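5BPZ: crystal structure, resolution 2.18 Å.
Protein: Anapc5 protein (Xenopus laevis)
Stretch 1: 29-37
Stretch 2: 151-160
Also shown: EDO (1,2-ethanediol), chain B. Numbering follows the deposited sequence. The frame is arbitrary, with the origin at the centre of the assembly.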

# COMPACT_ATOMS: atom_id res chain seq x y z
N TRP A 29 8.73 -6.22 10.21
CA TRP A 29 8.24 -4.84 10.21
C TRP A 29 7.31 -4.55 9.02
O TRP A 29 6.37 -3.76 9.16
CB TRP A 29 9.41 -3.85 10.29
CG TRP A 29 9.02 -2.42 10.55
CD1 TRP A 29 7.93 -1.97 11.24
CD2 TRP A 29 9.77 -1.25 10.20
NE1 TRP A 29 7.92 -0.60 11.28
CE2 TRP A 29 9.04 -0.13 10.65
CE3 TRP A 29 10.98 -1.04 9.52
CZ2 TRP A 29 9.49 1.19 10.46
CZ3 TRP A 29 11.42 0.27 9.32
CH2 TRP A 29 10.68 1.36 9.79
N VAL A 30 7.56 -5.19 7.87
CA VAL A 30 6.73 -5.06 6.67
C VAL A 30 5.51 -5.95 6.89
O VAL A 30 5.66 -7.15 7.09
CB VAL A 30 7.50 -5.44 5.37
CG1 VAL A 30 6.60 -5.32 4.14
CG2 VAL A 30 8.75 -4.59 5.19
N THR A 31 4.31 -5.36 6.89
CA THR A 31 3.05 -6.08 7.10
C THR A 31 2.07 -5.83 5.93
O THR A 31 2.27 -4.86 5.19
CB THR A 31 2.40 -5.66 8.44
OG1 THR A 31 2.20 -4.25 8.45
CG2 THR A 31 3.19 -6.11 9.67
N PRO A 32 0.98 -6.64 5.78
CA PRO A 32 -0.01 -6.36 4.71
C PRO A 32 -0.62 -4.95 4.75
O PRO A 32 -0.94 -4.40 3.70
CB PRO A 32 -1.07 -7.44 4.89
CG PRO A 32 -0.43 -8.50 5.70
CD PRO A 32 0.60 -7.84 6.56
N TYR A 33 -0.75 -4.34 5.96
CA TYR A 33 -1.24 -2.96 6.09
C TYR A 33 -0.24 -1.98 5.44
O TYR A 33 -0.65 -1.06 4.72
CB TYR A 33 -1.46 -2.57 7.57
CG TYR A 33 -1.63 -1.08 7.76
CD1 TYR A 33 -2.81 -0.43 7.41
CD2 TYR A 33 -0.57 -0.29 8.22
CE1 TYR A 33 -2.95 0.94 7.54
CE2 TYR A 33 -0.70 1.09 8.35
CZ TYR A 33 -1.90 1.70 8.02
OH TYR A 33 -2.04 3.06 8.14
N LYS A 34 1.07 -2.17 5.72
CA LYS A 34 2.16 -1.34 5.20
C LYS A 34 2.23 -1.43 3.68
O LYS A 34 2.45 -0.41 3.03
CB LYS A 34 3.52 -1.73 5.82
CG LYS A 34 3.62 -1.50 7.33
CD LYS A 34 4.23 -0.16 7.70
CE LYS A 34 4.96 -0.20 9.03
NZ LYS A 34 4.04 -0.39 10.18
N ILE A 35 1.97 -2.63 3.11
CA ILE A 35 1.92 -2.91 1.66
C ILE A 35 0.77 -2.10 1.05
O ILE A 35 0.94 -1.45 0.02
CB ILE A 35 1.78 -4.44 1.40
CG1 ILE A 35 3.09 -5.18 1.76
CG2 ILE A 35 1.37 -4.72 -0.05
CD1 ILE A 35 2.95 -6.78 1.87
N SER A 36 -0.38 -2.12 1.73
CA SER A 36 -1.59 -1.39 1.34
C SER A 36 -1.35 0.13 1.31
O SER A 36 -1.86 0.82 0.44
CB SER A 36 -2.73 -1.78 2.27
OG SER A 36 -2.90 -3.19 2.23
N VAL A 37 -0.52 0.62 2.23
CA VAL A 37 -0.13 2.04 2.30
C VAL A 37 0.79 2.37 1.10
O VAL A 37 0.61 3.41 0.46
CB VAL A 37 0.48 2.42 3.67
CG1 VAL A 37 1.02 3.84 3.65
CG2 VAL A 37 -0.57 2.27 4.77
N LYS A 151 5.69 -16.01 4.04
CA LYS A 151 4.75 -15.77 5.15
C LYS A 151 4.13 -14.37 5.05
O LYS A 151 3.03 -14.16 5.56
CB LYS A 151 5.41 -16.00 6.53
CG LYS A 151 5.99 -17.40 6.78
CD LYS A 151 4.95 -18.51 6.83
CE LYS A 151 5.60 -19.87 6.72
NZ LYS A 151 4.58 -20.95 6.59
N LEU A 152 4.81 -13.43 4.37
CA LEU A 152 4.29 -12.08 4.15
C LEU A 152 3.17 -12.11 3.10
O LEU A 152 2.13 -11.48 3.29
CB LEU A 152 5.40 -11.09 3.76
CG LEU A 152 4.97 -9.66 3.43
CD1 LEU A 152 4.32 -8.96 4.63
CD2 LEU A 152 6.15 -8.87 2.88
N TYR A 153 3.38 -12.87 2.00
CA TYR A 153 2.39 -13.01 0.94
C TYR A 153 1.13 -13.74 1.43
O TYR A 153 0.03 -13.34 1.05
CB TYR A 153 2.98 -13.68 -0.32
CG TYR A 153 1.96 -13.81 -1.43
CD1 TYR A 153 1.45 -12.68 -2.08
CD2 TYR A 153 1.44 -15.05 -1.79
CE1 TYR A 153 0.48 -12.79 -3.06
CE2 TYR A 153 0.47 -15.17 -2.78
CZ TYR A 153 -0.02 -14.04 -3.40
OH TYR A 153 -0.99 -14.14 -4.36
N THR A 154 1.29 -14.79 2.28
CA THR A 154 0.13 -15.52 2.82
C THR A 154 -0.66 -14.59 3.76
O THR A 154 -1.89 -14.54 3.66
CB THR A 154 0.50 -16.89 3.43
OG1 THR A 154 1.26 -16.71 4.63
CG2 THR A 154 1.24 -17.80 2.44
N SER A 155 0.06 -13.81 4.60
CA SER A 155 -0.52 -12.81 5.51
C SER A 155 -1.33 -11.78 4.72
O SER A 155 -2.38 -11.34 5.20
CB SER A 155 0.58 -12.08 6.28
OG SER A 155 1.22 -12.96 7.20
N LEU A 156 -0.84 -11.41 3.52
CA LEU A 156 -1.48 -10.46 2.63
C LEU A 156 -2.78 -11.02 2.07
O LEU A 156 -3.78 -10.30 1.99
CB LEU A 156 -0.52 -10.04 1.50
CG LEU A 156 -1.08 -9.10 0.43
CD1 LEU A 156 -1.29 -7.69 0.97
CD2 LEU A 156 -0.19 -9.09 -0.77
N GLN A 157 -2.76 -12.30 1.67
CA GLN A 157 -3.94 -13.00 1.17
C GLN A 157 -5.02 -13.06 2.25
O GLN A 157 -6.16 -12.74 1.96
CB GLN A 157 -3.58 -14.40 0.69
CG GLN A 157 -2.78 -14.40 -0.61
CD GLN A 157 -2.46 -15.81 -1.01
OE1 GLN A 157 -1.85 -16.57 -0.26
NE2 GLN A 157 -2.87 -16.20 -2.21
N GLN A 158 -4.64 -13.39 3.52
CA GLN A 158 -5.55 -13.44 4.68
C GLN A 158 -6.09 -12.05 5.01
O GLN A 158 -7.25 -11.92 5.40
CB GLN A 158 -4.84 -14.01 5.92
CG GLN A 158 -4.52 -15.50 5.85
CD GLN A 158 -3.68 -15.95 7.02
OE1 GLN A 158 -2.55 -15.49 7.25
NE2 GLN A 158 -4.19 -16.92 7.78
N TYR A 159 -5.24 -11.01 4.89
CA TYR A 159 -5.59 -9.60 5.12
C TYR A 159 -6.69 -9.19 4.15
O TYR A 159 -7.68 -8.63 4.59
CB TYR A 159 -4.34 -8.71 4.92
CG TYR A 159 -4.52 -7.25 5.26
CD1 TYR A 159 -4.66 -6.83 6.59
CD2 TYR A 159 -4.41 -6.26 4.28
CE1 TYR A 159 -4.76 -5.48 6.91
CE2 TYR A 159 -4.47 -4.90 4.60
CZ TYR A 159 -4.66 -4.52 5.92
OH TYR A 159 -4.76 -3.20 6.25
N PHE A 160 -6.52 -9.52 2.86
CA PHE A 160 -7.54 -9.21 1.85
C PHE A 160 -8.81 -10.03 2.07
O PHE A 160 -9.90 -9.48 1.97
CB PHE A 160 -7.01 -9.36 0.40
CG PHE A 160 -8.11 -9.07 -0.59
CD1 PHE A 160 -8.57 -7.78 -0.80
CD2 PHE A 160 -8.77 -10.11 -1.23
CE1 PHE A 160 -9.67 -7.52 -1.62
CE2 PHE A 160 -9.85 -9.86 -2.08
CZ PHE A 160 -10.31 -8.57 -2.25
C1 EDO B . -9.15 -6.90 6.95
O1 EDO B . -7.89 -6.62 6.39
C2 EDO B . -10.23 -5.96 6.44
O2 EDO B . -11.43 -6.20 7.13

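The contact is built around a proline at the first turn of a helix. Thr31 holds the N-cap position, and Pro32 begins the helix that crosses 151-160 at 77°, with the axes 9.8 Å apart at closest approach. Proline suits a first turn because its nitrogen has no hydrogen to offer and none is required there; the first backbone hydrogen bond within the stretch is Ile35 N to Thr31 O. The ring is also a knob. Its CA-to-CB bond points toward the other helix, and the side chain sits among Leu152, Ser155, Leu156 and Tyr159, residues spaced i, i+3, i+4 and i+7 along one face. The backbones come close, with Pro32 CA 4.8 Å from Leu156 CA, a spacing that a compact ring can fill. Pro32 CG lies 3.5 Å from Ser155 O, and Pro32 CB packs 3.5 Å from Tyr159 CG.

The two leucines share one conformation, chi1 t and chi2 p. In each, CA-to-CB points sideways, yet the end of the chain comes nearer to the first stretch. Leu152 CD1 reaches Ile35 CD1 at 3.8 Å, while Leu152 CD2 meets Val30 CG1 at 3.8 Å, and both methyls lie against both residues. Leu156 CD1 lies 3.9 Å from Pro32 CB and 4.1 Å from Ile35 CG2. Ile35, in the m, t rotamer, thus spans both leucines, its CD1 extended to one and its CG2 branch set against the other.

The Tyr159 CA-to-CB bond points toward the first stretch; with chi1 t and chi2 71°, the ring lays one face against the opening turn, beneath Pro32 C and Tyr33 N. The opposite face is met by O1 of an ethanediol, probably from the crystallisation liquor, which donates a hydrogen bond from EDO O1 to Tyr159 O at 2.7 Å. The Tyr159 hydroxyl lies near the plane of the Tyr33 ring, at its edge, with Tyr159 OH 3.6 Å from Tyr33 CD1; it finds a hydrogen bond elsewhere in the structure.

Both serines bond to carbonyls four residues back. Ser36, at chi1 m, donates from OG to Pro32 O at 2.7 Å, and lies at the edge of the Tyr159 ring, with Ser36 OG 3.3 Å from Tyr159 CE2. Ser155 adopts the same rotamer and donates from OG to Lys151 O at 2.7 Å, leaving its CB 3.8 Å from Pro32 CG. No hydrogen bond crosses between the stretches: the contact rests on fitted shapes, with 428 Å² buried over both sides.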